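Local coordinates for heme-binding protein A / AI-2 binding protein A (Helicobacter pylori SS1, PDB 6OFQ) that binds short peptides in the periplasm as the substrate-binding protein DppA of an ABC transporter, probably handing them to the membrane permease for uptake, at residues L48-E53 / Y141-G146; H316-D321 / V498-P503; T342-N347 / E479-Y484; L439-S444 / P452-S457; S461-D466 / Q488-K493. All blocks are in the same frame, centred on the assembly; numbering follows the deposited sequence. Where two conformers were deposited one is given.

In the fold
From the N terminus, contact 1 comes first: 48-53 meets 141-146, closing a loop with most of helix 52-61, helix 116-127 and strands 66-68, 75-85 and 91-96 of the antiparallel sheet. Contact 2 opens at 316-321 and closes only at 498-503, so the other three lie within its span. Contact 3 (342-347 with 479-484) encloses the short loop of contact 4 (439-444 with 452-457) and crosses contact 5, whose segments 461-466 and 488-493 fall before and after 479-484. Q488 of contact 5 bonds G345 and N347 of contact 3. W443 packs contact 4 on F464 and I491 of contact 5, while Q454 of contact 4 touches T50 and Y143 of contact 1.

Contact 1 of 5, residues L48-E53 / Y141-G146; sequences LVTDGE and YKYWEG
K142 crosses the side chain of T50 at about a right angle and runs outward from T50 back toward L48. K142 CB lies 3.7 Å from T50 CG2, and CD still rests against that methyl. K142 CE passes 3.7 Å from L48 O, and the extended chain ends with NZ among waters. One water accepts from K142 NZ at 2.8 Å and donates to L48 O; a second accepts from K142 NZ at 2.7 Å and is hydrogen-bonded to T50 OG1. The amine therefore reaches the loop through solvent. Elsewhere L48 CD2 touches Y141 CE1 at 3.6 Å, the two side chains running side by side. Y143 turns its edge to V49 O, which lies in the ring plane, while Y143 CE2 sits 3.8 Å from T50 CA. A third water joins V49 O to Y143 N. Y143 OH is bonded to D431 and Y141 OH to R132 O. The loop before helix 52-61 is thus laid on the first turn of helix 142-147, with Y141 also packing on helix 116-127.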
# COMPACT_ATOMS: atom_id res chain seq x y z
N LEU A 48 -11.30 0.11 -4.83
CA LEU A 48 -11.79 -1.20 -4.48
C LEU A 48 -10.72 -2.15 -3.96
O LEU A 48 -11.03 -3.29 -3.57
CB LEU A 48 -12.40 -1.83 -5.77
CG LEU A 48 -13.64 -1.10 -6.27
CD1 LEU A 48 -14.13 -1.88 -7.49
CD2 LEU A 48 -14.75 -0.94 -5.27
N VAL A 49 -9.47 -1.74 -4.03
CA VAL A 49 -8.32 -2.61 -3.69
C VAL A 49 -7.43 -1.86 -2.71
O VAL A 49 -7.59 -0.66 -2.54
CB VAL A 49 -7.62 -3.08 -4.98
CG1 VAL A 49 -8.46 -4.07 -5.76
CG2 VAL A 49 -7.22 -1.92 -5.83
N THR A 50 -6.44 -2.60 -2.17
CA THR A 50 -5.55 -1.95 -1.19
C THR A 50 -4.07 -2.19 -1.43
O THR A 50 -3.25 -1.73 -0.63
CB THR A 50 -5.86 -2.47 0.24
OG1 THR A 50 -5.55 -3.86 0.26
CG2 THR A 50 -7.32 -2.22 0.67
N ASP A 51 -3.71 -2.90 -2.50
CA ASP A 51 -2.39 -3.52 -2.64
C ASP A 51 -1.56 -2.79 -3.69
O ASP A 51 -2.01 -2.32 -4.73
CB ASP A 51 -2.52 -5.01 -2.93
CG ASP A 51 -3.02 -5.28 -4.33
OD1 ASP A 51 -4.23 -4.96 -4.57
OD2 ASP A 51 -2.24 -5.82 -5.14
N GLY A 52 -0.25 -2.79 -3.39
CA GLY A 52 0.71 -2.17 -4.29
C GLY A 52 0.69 -2.73 -5.69
O GLY A 52 0.93 -1.98 -6.62
N GLU A 53 0.53 -4.05 -5.83
CA GLU A 53 0.50 -4.58 -7.19
C GLU A 53 -0.59 -3.98 -8.05
O GLU A 53 -0.38 -3.63 -9.21
CB GLU A 53 0.46 -6.12 -7.18
CG GLU A 53 1.66 -6.85 -6.61
CD GLU A 53 2.94 -6.78 -7.41
OE1 GLU A 53 3.13 -5.92 -8.27
OE2 GLU A 53 3.80 -7.68 -7.19
N TYR A 141 -15.29 -0.60 -0.65
CA TYR A 141 -14.39 0.56 -0.56
C TYR A 141 -13.58 0.44 0.70
O TYR A 141 -13.84 1.09 1.70
CB TYR A 141 -15.23 1.85 -0.62
CG TYR A 141 -15.94 2.05 -1.97
CD1 TYR A 141 -15.23 2.23 -3.15
CD2 TYR A 141 -17.35 2.14 -2.05
CE1 TYR A 141 -15.85 2.38 -4.39
CE2 TYR A 141 -17.97 2.42 -3.27
CZ TYR A 141 -17.23 2.51 -4.42
OH TYR A 141 -17.87 2.68 -5.63
N LYS A 142 -12.56 -0.42 0.60
CA LYS A 142 -11.84 -0.87 1.77
C LYS A 142 -11.06 0.16 2.53
O LYS A 142 -11.16 0.25 3.77
CB LYS A 142 -10.89 -2.07 1.44
CG LYS A 142 -11.61 -3.35 0.98
CD LYS A 142 -10.62 -4.36 0.36
CE LYS A 142 -11.14 -5.44 -0.57
NZ LYS A 142 -10.07 -6.44 -0.86
N TYR A 143 -10.26 0.98 1.85
CA TYR A 143 -9.57 2.05 2.53
C TYR A 143 -10.58 2.98 3.16
O TYR A 143 -10.31 3.46 4.27
CB TYR A 143 -8.69 2.85 1.59
CG TYR A 143 -7.21 2.43 1.51
CD1 TYR A 143 -6.34 2.90 2.48
CD2 TYR A 143 -6.67 1.74 0.44
CE1 TYR A 143 -4.98 2.63 2.44
CE2 TYR A 143 -5.31 1.47 0.35
CZ TYR A 143 -4.49 1.96 1.35
OH TYR A 143 -3.13 1.75 1.20
N TRP A 144 -11.58 3.44 2.41
CA TRP A 144 -12.54 4.43 2.92
C TRP A 144 -13.18 3.95 4.23
O TRP A 144 -13.24 4.71 5.22
CB TRP A 144 -13.60 4.75 1.86
CG TRP A 144 -14.56 5.79 2.26
CD1 TRP A 144 -15.59 5.67 3.14
CD2 TRP A 144 -14.58 7.16 1.80
NE1 TRP A 144 -16.20 6.89 3.31
CE2 TRP A 144 -15.63 7.83 2.48
CE3 TRP A 144 -13.84 7.90 0.87
CZ2 TRP A 144 -15.89 9.18 2.32
CZ3 TRP A 144 -14.13 9.23 0.66
CH2 TRP A 144 -15.17 9.87 1.39
N GLU A 145 -13.65 2.70 4.21
CA GLU A 145 -14.23 2.09 5.39
C GLU A 145 -13.28 1.94 6.54
O GLU A 145 -13.52 2.37 7.68
CB GLU A 145 -14.93 0.77 5.06
CG GLU A 145 -16.15 0.94 4.18
CD GLU A 145 -17.17 1.87 4.80
OE1 GLU A 145 -17.57 1.66 5.96
OE2 GLU A 145 -17.46 2.91 4.16
N GLY A 146 -12.11 1.40 6.23
CA GLY A 146 -11.08 1.19 7.22
C GLY A 146 -10.61 2.39 7.98
O GLY A 146 -10.30 2.38 9.19
O HOH W 1 -10.50 -6.13 -3.62
O HOH W 2 -9.72 0.27 -1.00
O HOH W 3 -7.41 -6.13 -0.24

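Contact 2 of 5, residues H316-D321 / V498-P503; sequences HAINVD and VPLAYP
V320 holds CG1 anti to its backbone N (chi1 170°), which brings this methyl to L500 O and sets CG2 facing P499 O and L500 CD2. In I318 the extended CG1-CD1 branch (chi2 158°) carries CD1 out to V498 CG1, 4.1 Å away. The closest of these approaches is V320 CG1 to L500 O, only 3.1 Å, a tight methyl-to-carbonyl contact. V320 CG2 stands 3.8 Å from P499 O and 4.2 Å from L500 CD2, the side chains of V320 and L500 crossing at about a right angle. L500 CD2 also meets I318 CG2 at 4.2 Å, so one leucine methyl touches both residues of 316-321 that point at the strand. No hydrogen bond links the segments; the contact is made by aliphatic side chains, partly against strand carbonyls, and helix 386-396 packs on I318 as well. N319 is the N-cap of helix 320-328, its OD1 accepting from D322 N. L500 and A501 together face S294 of the antiparallel neighbour 292-298, a classic beta bulge. The turn joining helices 308-317 and 320-328 packs on the strand, as part of the helix layer against the sheet in an alpha/beta lobe, the construction from which periplasmic binding proteins are built.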
# COMPACT_ATOMS: atom_id res chain seq x y z
N HIS A 316 9.03 -14.32 21.55
CA HIS A 316 10.33 -14.70 22.09
C HIS A 316 10.90 -15.94 21.42
O HIS A 316 12.05 -16.30 21.68
CB HIS A 316 10.25 -14.94 23.60
CG HIS A 316 10.07 -13.71 24.45
ND1 HIS A 316 11.01 -12.73 24.56
CD2 HIS A 316 8.98 -13.27 25.12
CE1 HIS A 316 10.55 -11.75 25.32
NE2 HIS A 316 9.31 -12.04 25.66
N ALA A 317 10.11 -16.66 20.63
CA ALA A 317 10.52 -17.93 20.02
C ALA A 317 11.01 -17.79 18.58
O ALA A 317 11.58 -18.73 18.04
CB ALA A 317 9.42 -18.97 20.06
N ILE A 318 10.93 -16.60 18.01
CA ILE A 318 11.37 -16.37 16.63
C ILE A 318 12.59 -15.48 16.63
O ILE A 318 12.58 -14.35 17.12
CB ILE A 318 10.26 -15.72 15.80
CG1 ILE A 318 9.11 -16.71 15.64
CG2 ILE A 318 10.72 -15.28 14.41
CD1 ILE A 318 7.77 -16.12 15.32
N ASN A 319 13.72 -16.06 16.20
CA ASN A 319 14.95 -15.29 16.16
C ASN A 319 15.06 -14.36 14.97
O ASN A 319 15.32 -14.79 13.84
CB ASN A 319 16.14 -16.24 16.23
CG ASN A 319 17.47 -15.52 16.20
OD1 ASN A 319 17.60 -14.34 15.92
ND2 ASN A 319 18.51 -16.27 16.60
N VAL A 320 14.65 -13.12 15.14
CA VAL A 320 14.52 -12.21 14.00
C VAL A 320 15.86 -11.88 13.38
O VAL A 320 15.94 -11.71 12.16
CB VAL A 320 13.69 -10.93 14.36
CG1 VAL A 320 13.78 -9.91 13.24
CG2 VAL A 320 12.25 -11.32 14.66
N ASP A 321 16.94 -11.78 14.16
CA ASP A 321 18.26 -11.56 13.55
C ASP A 321 18.58 -12.70 12.53
O ASP A 321 19.05 -12.49 11.41
CB ASP A 321 19.38 -11.45 14.57
CG ASP A 321 19.31 -10.20 15.41
OD1 ASP A 321 18.83 -9.14 14.97
OD2 ASP A 321 19.87 -10.23 16.52
N VAL A 498 3.78 -10.41 15.50
CA VAL A 498 5.21 -10.57 15.63
C VAL A 498 5.87 -9.62 14.61
O VAL A 498 5.84 -9.89 13.40
CB VAL A 498 5.69 -11.97 15.34
CG1 VAL A 498 7.16 -12.04 15.63
CG2 VAL A 498 4.94 -13.03 16.14
N PRO A 499 6.52 -8.55 15.04
CA PRO A 499 7.29 -7.70 14.11
C PRO A 499 8.46 -8.50 13.52
O PRO A 499 9.13 -9.24 14.25
CB PRO A 499 7.81 -6.56 14.96
CG PRO A 499 7.60 -6.94 16.35
CD PRO A 499 6.60 -8.03 16.43
N LEU A 500 8.68 -8.39 12.21
CA LEU A 500 9.81 -9.14 11.62
C LEU A 500 10.84 -8.13 11.08
O LEU A 500 11.93 -7.95 11.66
CB LEU A 500 9.31 -10.09 10.53
CG LEU A 500 8.44 -11.23 11.05
CD1 LEU A 500 7.85 -11.92 9.87
CD2 LEU A 500 9.25 -12.19 11.89
N ALA A 501 10.52 -7.41 10.01
CA ALA A 501 11.56 -6.60 9.36
C ALA A 501 11.02 -5.33 8.75
O ALA A 501 9.87 -5.22 8.36
CB ALA A 501 12.19 -7.41 8.24
N TYR A 502 11.91 -4.33 8.62
CA TYR A 502 11.80 -3.23 7.68
C TYR A 502 12.65 -3.63 6.48
O TYR A 502 13.86 -3.36 6.54
CB TYR A 502 12.27 -1.91 8.30
CG TYR A 502 11.60 -1.58 9.60
CD1 TYR A 502 10.21 -1.53 9.70
CD2 TYR A 502 12.37 -1.36 10.74
CE1 TYR A 502 9.65 -1.25 10.93
CE2 TYR A 502 11.81 -1.12 11.99
CZ TYR A 502 10.43 -1.09 12.08
OH TYR A 502 9.90 -0.91 13.32
N PRO A 503 12.07 -4.20 5.42
CA PRO A 503 12.96 -4.59 4.32
C PRO A 503 13.49 -3.38 3.60
O PRO A 503 12.79 -2.37 3.46
CB PRO A 503 12.04 -5.38 3.38
CG PRO A 503 10.88 -5.80 4.24
CD PRO A 503 10.69 -4.68 5.25

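Contact 3 of 5, residues T342-N347 / E479-Y484; sequences TIWGYN and EREALY
E481 OE2 is gripped by two donors linked to 342-347: a weak bond from G345 N at 3.2 Å and a water at 2.9 Å from E481 OE2, which also donates to Y346 O. The other carboxylate oxygen, OE1, pairs with K478. Beside this, W344 CG sits between the backbone N and the carbonyl carbon (chi1 66°), and the far rim of the indole reaches the helix. Its edge is set against a face of the R480 guanidinium, with W344 CH2 3.6 Å above that plane and offset toward its rim. The two planes are 73° apart. W344 CZ2 approaches R480 NH1 to 3.5 Å, while W344 CH2 meets the edge of Y484 at CE2. The guanidinium is fixed by R480 NH2 to Y484 OH, 2.9 Å, and by a salt bridge to D434. I343-Y346 is a type II beta turn, with G345 at its third position and phi 91°, a conformation that calls for glycine; the turn docks on helix 477-494.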
# COMPACT_ATOMS: atom_id res chain seq x y z
N THR A 342 12.31 5.50 9.04
CA THR A 342 12.29 6.56 8.02
C THR A 342 11.11 7.51 8.20
O THR A 342 11.13 8.51 7.51
CB THR A 342 12.25 5.92 6.65
OG1 THR A 342 11.32 4.80 6.71
CG2 THR A 342 13.61 5.37 6.31
N ILE A 343 10.16 7.23 9.08
CA ILE A 343 9.06 8.13 9.35
C ILE A 343 9.31 8.73 10.74
O ILE A 343 9.67 8.06 11.69
CB ILE A 343 7.75 7.35 9.25
CG1 ILE A 343 7.59 6.72 7.88
CG2 ILE A 343 6.56 8.25 9.59
CD1 ILE A 343 6.36 5.86 7.77
N TRP A 344 8.93 10.01 10.80
CA TRP A 344 8.95 10.68 12.07
C TRP A 344 8.06 10.05 13.13
O TRP A 344 7.06 9.38 12.80
CB TRP A 344 8.57 12.15 11.93
CG TRP A 344 7.14 12.45 11.50
CD1 TRP A 344 6.69 12.51 10.22
CD2 TRP A 344 6.00 12.60 12.34
NE1 TRP A 344 5.34 12.79 10.19
CE2 TRP A 344 4.90 12.85 11.49
CE3 TRP A 344 5.78 12.57 13.73
CZ2 TRP A 344 3.62 13.10 11.94
CZ3 TRP A 344 4.46 12.84 14.16
CH2 TRP A 344 3.42 13.04 13.28
N GLY A 345 8.39 10.22 14.41
CA GLY A 345 7.54 9.72 15.48
C GLY A 345 7.86 8.31 15.95
O GLY A 345 7.30 7.83 16.94
N TYR A 346 8.82 7.65 15.30
CA TYR A 346 9.26 6.33 15.65
C TYR A 346 9.84 6.32 17.05
O TYR A 346 10.58 7.25 17.42
CB TYR A 346 10.36 5.88 14.70
CG TYR A 346 10.90 4.48 14.82
CD1 TYR A 346 11.98 4.16 15.65
CD2 TYR A 346 10.38 3.47 14.06
CE1 TYR A 346 12.52 2.91 15.74
CE2 TYR A 346 10.84 2.15 14.19
CZ TYR A 346 11.93 1.90 14.97
OH TYR A 346 12.40 0.62 15.05
N ASN A 347 9.47 5.31 17.85
CA ASN A 347 9.89 5.28 19.22
C ASN A 347 11.20 4.49 19.28
O ASN A 347 11.23 3.25 19.31
CB ASN A 347 8.81 4.64 20.10
CG ASN A 347 9.10 4.82 21.58
OD1 ASN A 347 10.28 4.83 21.93
ND2 ASN A 347 8.09 4.93 22.42
N GLU A 479 3.74 17.66 19.18
CA GLU A 479 2.61 17.19 19.99
C GLU A 479 2.11 15.82 19.54
O GLU A 479 1.80 14.97 20.36
CB GLU A 479 1.42 18.16 20.11
CG GLU A 479 1.82 19.50 20.70
CD GLU A 479 0.67 20.50 20.70
OE1 GLU A 479 -0.48 20.10 20.56
OE2 GLU A 479 0.99 21.69 20.97
N ARG A 480 1.98 15.66 18.24
CA ARG A 480 1.56 14.35 17.72
C ARG A 480 2.61 13.28 18.05
O ARG A 480 2.22 12.16 18.42
CB ARG A 480 1.40 14.48 16.19
CG ARG A 480 0.25 15.37 15.77
CD ARG A 480 0.14 15.40 14.23
NE ARG A 480 -0.41 14.17 13.72
CZ ARG A 480 -0.26 13.66 12.50
NH1 ARG A 480 0.37 14.26 11.54
NH2 ARG A 480 -0.84 12.50 12.26
N GLU A 481 3.88 13.61 17.93
CA GLU A 481 4.95 12.65 18.22
C GLU A 481 4.81 12.15 19.65
O GLU A 481 4.92 10.94 19.92
CB GLU A 481 6.32 13.32 18.04
CG GLU A 481 7.52 12.39 18.23
CD GLU A 481 8.75 13.01 17.54
OE1 GLU A 481 9.02 14.18 17.88
OE2 GLU A 481 9.27 12.45 16.54
N ALA A 482 4.54 13.05 20.61
CA ALA A 482 4.42 12.57 21.99
C ALA A 482 3.35 11.55 22.18
O ALA A 482 3.50 10.52 22.84
CB ALA A 482 4.25 13.76 22.94
N LEU A 483 2.23 11.75 21.49
CA LEU A 483 1.11 10.79 21.53
C LEU A 483 1.47 9.48 20.82
O LEU A 483 1.15 8.39 21.31
CB LEU A 483 -0.15 11.43 20.94
CG LEU A 483 -0.71 12.62 21.73
CD1 LEU A 483 -1.57 13.54 20.85
CD2 LEU A 483 -1.56 12.07 22.86
N TYR A 484 2.13 9.60 19.67
CA TYR A 484 2.49 8.38 18.97
C TYR A 484 3.57 7.55 19.68
O TYR A 484 3.51 6.31 19.66
CB TYR A 484 2.96 8.66 17.54
CG TYR A 484 1.85 9.09 16.61
CD1 TYR A 484 0.66 8.37 16.59
CD2 TYR A 484 2.00 10.16 15.77
CE1 TYR A 484 -0.37 8.75 15.71
CE2 TYR A 484 0.97 10.55 14.95
CZ TYR A 484 -0.21 9.82 14.86
OH TYR A 484 -1.23 10.26 14.02
O HOH W 4 10.64 9.89 16.93

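Contact 4 of 5, residues L439-S444 / P452-S457; sequences LYTLWS and PTQNGS
One direct hydrogen bond crosses: N455 ND2 donates to S444 O at 3.0 Å. The acceptor lies in the amide plane, yet seen from S444 the donor stands 49° above the carbonyl plane. N455 CG, anti to its backbone N (chi1 -178°), is set 3.1 Å from L442 O. N455 OD1 accepts from Y459 N, so both ends of the amide are used. N455 also makes a CA-H...O contact, N455 CA lying 3.1 Å from L442 O.

Waters form the second group. One donates to T441 O at 2.7 Å and accepts from Q454 NE2 at 3.1 Å. Another bridges L442 O and S457 N, and sits over a face of the W443 ring, toward its rim. A third is bonded to Q454 O and weakly to L442 O.

Apolar and mixed packing completes the contact. L442 CD2 meets Q454 CB at 4.0 Å, T441 CG2 lies alongside the Q454 amide, and W443 CZ3 comes 3.5 Å from S457 OG, whose main partner is P496 O. Within the loop, T453 OG1 accepts from N455 N, an ST turn.

The chemistry is that of a helix end: T441 O and L442 O in the last turn of helix 436-443 are met by waters and, at L442 O, by the CA-H of N455, while the N455 amide takes S444 O just beyond the helix. The loop after helix 445-449 is bound in large part through these oxygens.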
# COMPACT_ATOMS: atom_id res chain seq x y z
N LEU A 439 -0.39 3.16 12.04
CA LEU A 439 -1.02 2.89 13.31
C LEU A 439 -2.54 2.94 13.22
O LEU A 439 -3.21 2.04 13.77
CB LEU A 439 -0.54 3.86 14.37
CG LEU A 439 0.98 3.86 14.62
CD1 LEU A 439 1.31 4.99 15.59
CD2 LEU A 439 1.42 2.51 15.15
N TYR A 440 -3.14 3.91 12.58
CA TYR A 440 -4.60 3.98 12.56
C TYR A 440 -5.18 3.09 11.49
O TYR A 440 -6.13 2.31 11.72
CB TYR A 440 -5.09 5.43 12.41
CG TYR A 440 -6.55 5.58 12.83
CD1 TYR A 440 -6.83 5.65 14.18
CD2 TYR A 440 -7.59 5.58 11.93
CE1 TYR A 440 -8.13 5.74 14.64
CE2 TYR A 440 -8.92 5.70 12.40
CZ TYR A 440 -9.11 5.76 13.75
OH TYR A 440 -10.39 5.90 14.36
N THR A 441 -4.59 3.12 10.31
CA THR A 441 -5.16 2.36 9.21
C THR A 441 -5.09 0.86 9.44
O THR A 441 -5.93 0.14 8.92
CB THR A 441 -4.41 2.77 7.95
OG1 THR A 441 -4.52 4.18 7.80
CG2 THR A 441 -4.98 2.15 6.65
N LEU A 442 -4.04 0.39 10.14
CA LEU A 442 -3.80 -1.06 10.30
C LEU A 442 -4.07 -1.60 11.67
O LEU A 442 -4.20 -2.81 11.85
CB LEU A 442 -2.37 -1.48 9.91
CG LEU A 442 -1.93 -0.91 8.56
CD1 LEU A 442 -0.45 -1.23 8.36
CD2 LEU A 442 -2.74 -1.40 7.38
N TRP A 443 -4.10 -0.75 12.69
CA TRP A 443 -4.09 -1.21 14.08
C TRP A 443 -5.17 -0.66 15.01
O TRP A 443 -5.19 -0.94 16.21
CB TRP A 443 -2.70 -1.01 14.73
CG TRP A 443 -1.55 -1.72 13.99
CD1 TRP A 443 -0.70 -1.17 13.08
CD2 TRP A 443 -1.23 -3.11 14.07
NE1 TRP A 443 0.15 -2.14 12.57
CE2 TRP A 443 -0.19 -3.35 13.16
CE3 TRP A 443 -1.74 -4.17 14.82
CZ2 TRP A 443 0.37 -4.61 13.03
CZ3 TRP A 443 -1.16 -5.43 14.66
CH2 TRP A 443 -0.12 -5.62 13.78
N SER A 444 -6.05 0.18 14.46
CA SER A 444 -7.09 0.82 15.28
C SER A 444 -8.36 -0.03 15.40
O SER A 444 -8.65 -0.89 14.54
CB SER A 444 -7.47 2.21 14.76
OG SER A 444 -8.08 2.11 13.51
N PRO A 452 -14.34 -6.18 4.51
CA PRO A 452 -13.05 -6.74 4.89
C PRO A 452 -12.20 -5.69 5.62
O PRO A 452 -12.42 -4.48 5.44
CB PRO A 452 -12.40 -7.05 3.55
CG PRO A 452 -13.46 -7.03 2.50
CD PRO A 452 -14.55 -6.17 3.04
N THR A 453 -11.19 -6.20 6.32
CA THR A 453 -10.33 -5.40 7.17
C THR A 453 -8.88 -5.36 6.68
O THR A 453 -8.43 -6.31 6.08
CB THR A 453 -10.32 -5.92 8.61
OG1 THR A 453 -9.75 -4.94 9.45
CG2 THR A 453 -9.64 -7.28 8.78
N GLN A 454 -8.19 -4.27 7.06
CA GLN A 454 -6.73 -4.20 6.98
C GLN A 454 -6.04 -4.37 8.32
O GLN A 454 -4.80 -4.47 8.35
CB GLN A 454 -6.29 -2.85 6.38
CG GLN A 454 -7.03 -2.60 5.07
CD GLN A 454 -6.34 -1.60 4.16
OE1 GLN A 454 -5.42 -1.99 3.44
NE2 GLN A 454 -6.63 -0.34 4.34
N ASN A 455 -6.84 -4.56 9.36
CA ASN A 455 -6.29 -4.83 10.69
C ASN A 455 -6.33 -6.36 10.84
O ASN A 455 -7.25 -6.98 11.42
CB ASN A 455 -7.11 -4.10 11.75
CG ASN A 455 -6.61 -4.26 13.16
OD1 ASN A 455 -5.89 -5.21 13.47
ND2 ASN A 455 -6.99 -3.35 14.05
N GLY A 456 -5.28 -6.98 10.31
CA GLY A 456 -5.23 -8.44 10.18
C GLY A 456 -5.04 -9.14 11.50
O GLY A 456 -5.29 -10.34 11.57
N SER A 457 -4.66 -8.45 12.55
CA SER A 457 -4.58 -9.01 13.90
C SER A 457 -5.88 -8.85 14.70
O SER A 457 -6.02 -9.29 15.82
CB SER A 457 -3.43 -8.36 14.71
OG SER A 457 -2.19 -8.79 14.19
O HOH W 5 -7.95 0.24 7.08
O HOH W 6 -3.16 -5.62 12.22
O HOH W 7 -2.56 -5.16 9.87

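Contact 5 of 5, residues S461-D466 / Q488-K493; sequences SDAFSD and QEIIHK
F464 and I490 face each other across an antiparallel helical hairpin, where the successive helices 462-473 and 477-494 pack with local axes 9.2 Å apart and directions 153° from one another. F464 keeps CG anti to the backbone N (chi1 173°), and its ring approaches I491 obliquely: F464 CE1 lies 3.7 Å from I491 CB, and CZ comes near CD1 of the same isoleucine. The two isoleucines differ in conformation. I490 has CG2 anti to its backbone N, which sets this methyl 4.0 Å from F464 CB and near S461 OG, while its extended CG1-CD1 branch brings CD1 4.0 Å from A463 CB. In I491 it is CG1 that lies anti to the backbone N, and CG2 takes the place between N and the carbonyl carbon, 3.9 Å from F464 CE1. W443 of helix 436-443 touches both F464 and I491. No hydrogen bond crosses the pair. S461 is the N-cap of helix 462-473: its OG accepts from F464 N at 3.1 Å. Its carbonyl oxygen is held twice by one residue, S465 N at 2.9 Å and S465 OG at 3.0 Å reaching S461 O from opposite faces of the carbonyl plane.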
# COMPACT_ATOMS: atom_id res chain seq x y z
N SER A 461 -7.81 -2.14 20.96
CA SER A 461 -7.40 -1.55 22.22
C SER A 461 -7.94 -0.13 22.21
O SER A 461 -7.56 0.71 21.37
CB SER A 461 -5.88 -1.49 22.37
OG SER A 461 -5.50 -0.58 23.41
N ASP A 462 -8.77 0.17 23.22
CA ASP A 462 -9.24 1.54 23.41
C ASP A 462 -8.14 2.52 23.78
O ASP A 462 -8.04 3.65 23.26
CB ASP A 462 -10.30 1.65 24.51
CG ASP A 462 -11.65 1.21 24.01
OD1 ASP A 462 -12.01 1.57 22.86
OD2 ASP A 462 -12.26 0.53 24.87
N ALA A 463 -7.24 2.11 24.67
CA ALA A 463 -6.17 2.99 25.09
C ALA A 463 -5.27 3.39 23.91
O ALA A 463 -4.85 4.54 23.71
CB ALA A 463 -5.40 2.32 26.23
N PHE A 464 -4.98 2.42 23.03
CA PHE A 464 -4.11 2.64 21.87
C PHE A 464 -4.89 3.52 20.91
O PHE A 464 -4.37 4.57 20.43
CB PHE A 464 -3.79 1.31 21.22
CG PHE A 464 -3.05 1.37 19.93
CD1 PHE A 464 -1.68 1.56 19.96
CD2 PHE A 464 -3.70 1.19 18.73
CE1 PHE A 464 -0.98 1.60 18.78
CE2 PHE A 464 -3.01 1.14 17.55
CZ PHE A 464 -1.65 1.38 17.60
N SER A 465 -6.12 3.13 20.59
CA SER A 465 -6.90 3.84 19.59
C SER A 465 -7.25 5.28 19.99
O SER A 465 -7.07 6.19 19.16
CB SER A 465 -8.15 3.08 19.24
OG SER A 465 -7.89 1.82 18.62
N ASP A 466 -7.42 5.49 21.29
CA ASP A 466 -7.76 6.83 21.77
C ASP A 466 -6.58 7.76 21.59
O ASP A 466 -6.72 8.96 21.27
CB ASP A 466 -8.20 6.83 23.22
CG ASP A 466 -9.62 6.25 23.45
OD1 ASP A 466 -10.34 6.06 22.47
OD2 ASP A 466 -9.88 5.97 24.66
N GLN A 488 2.98 3.59 20.68
CA GLN A 488 3.93 2.53 20.36
C GLN A 488 4.25 1.72 21.59
O GLN A 488 4.46 0.52 21.48
CB GLN A 488 5.14 3.14 19.68
CG GLN A 488 4.89 3.50 18.24
CD GLN A 488 5.99 4.37 17.67
OE1 GLN A 488 7.02 3.86 17.22
NE2 GLN A 488 5.85 5.66 17.86
N GLU A 489 4.32 2.36 22.76
CA GLU A 489 4.47 1.57 23.97
C GLU A 489 3.37 0.56 24.22
O GLU A 489 3.58 -0.58 24.66
CB GLU A 489 4.60 2.47 25.21
CG GLU A 489 5.78 3.41 25.21
CD GLU A 489 5.70 4.35 26.41
OE1 GLU A 489 4.71 4.49 27.21
OE2 GLU A 489 6.70 5.07 26.49
N ILE A 490 2.13 1.02 24.03
CA ILE A 490 0.94 0.20 24.31
C ILE A 490 0.94 -1.00 23.37
O ILE A 490 0.74 -2.14 23.82
CB ILE A 490 -0.37 1.00 24.23
CG1 ILE A 490 -0.38 2.04 25.38
CG2 ILE A 490 -1.57 0.07 24.31
CD1 ILE A 490 -1.56 2.95 25.22
N ILE A 491 1.11 -0.80 22.07
CA ILE A 491 1.02 -1.94 21.16
C ILE A 491 2.21 -2.88 21.38
O ILE A 491 2.02 -4.10 21.30
CB ILE A 491 0.88 -1.48 19.69
CG1 ILE A 491 0.57 -2.67 18.77
CG2 ILE A 491 2.09 -0.72 19.21
CD1 ILE A 491 0.14 -2.36 17.36
N HIS A 492 3.39 -2.38 21.70
CA HIS A 492 4.49 -3.25 22.11
C HIS A 492 4.14 -4.13 23.31
O HIS A 492 4.38 -5.35 23.31
CB HIS A 492 5.73 -2.46 22.39
CG HIS A 492 6.89 -3.28 22.85
ND1 HIS A 492 7.70 -4.01 22.00
CD2 HIS A 492 7.40 -3.43 24.09
CE1 HIS A 492 8.67 -4.55 22.71
NE2 HIS A 492 8.55 -4.16 23.96
N LYS A 493 3.58 -3.49 24.33
CA LYS A 493 3.12 -4.28 25.48
C LYS A 493 2.09 -5.32 25.19
O LYS A 493 2.15 -6.44 25.74
CB LYS A 493 2.61 -3.29 26.56
CG LYS A 493 1.88 -3.89 27.75
CD LYS A 493 0.94 -2.91 28.47
CE LYS A 493 -0.31 -2.48 27.70
NZ LYS A 493 -1.66 -3.14 27.77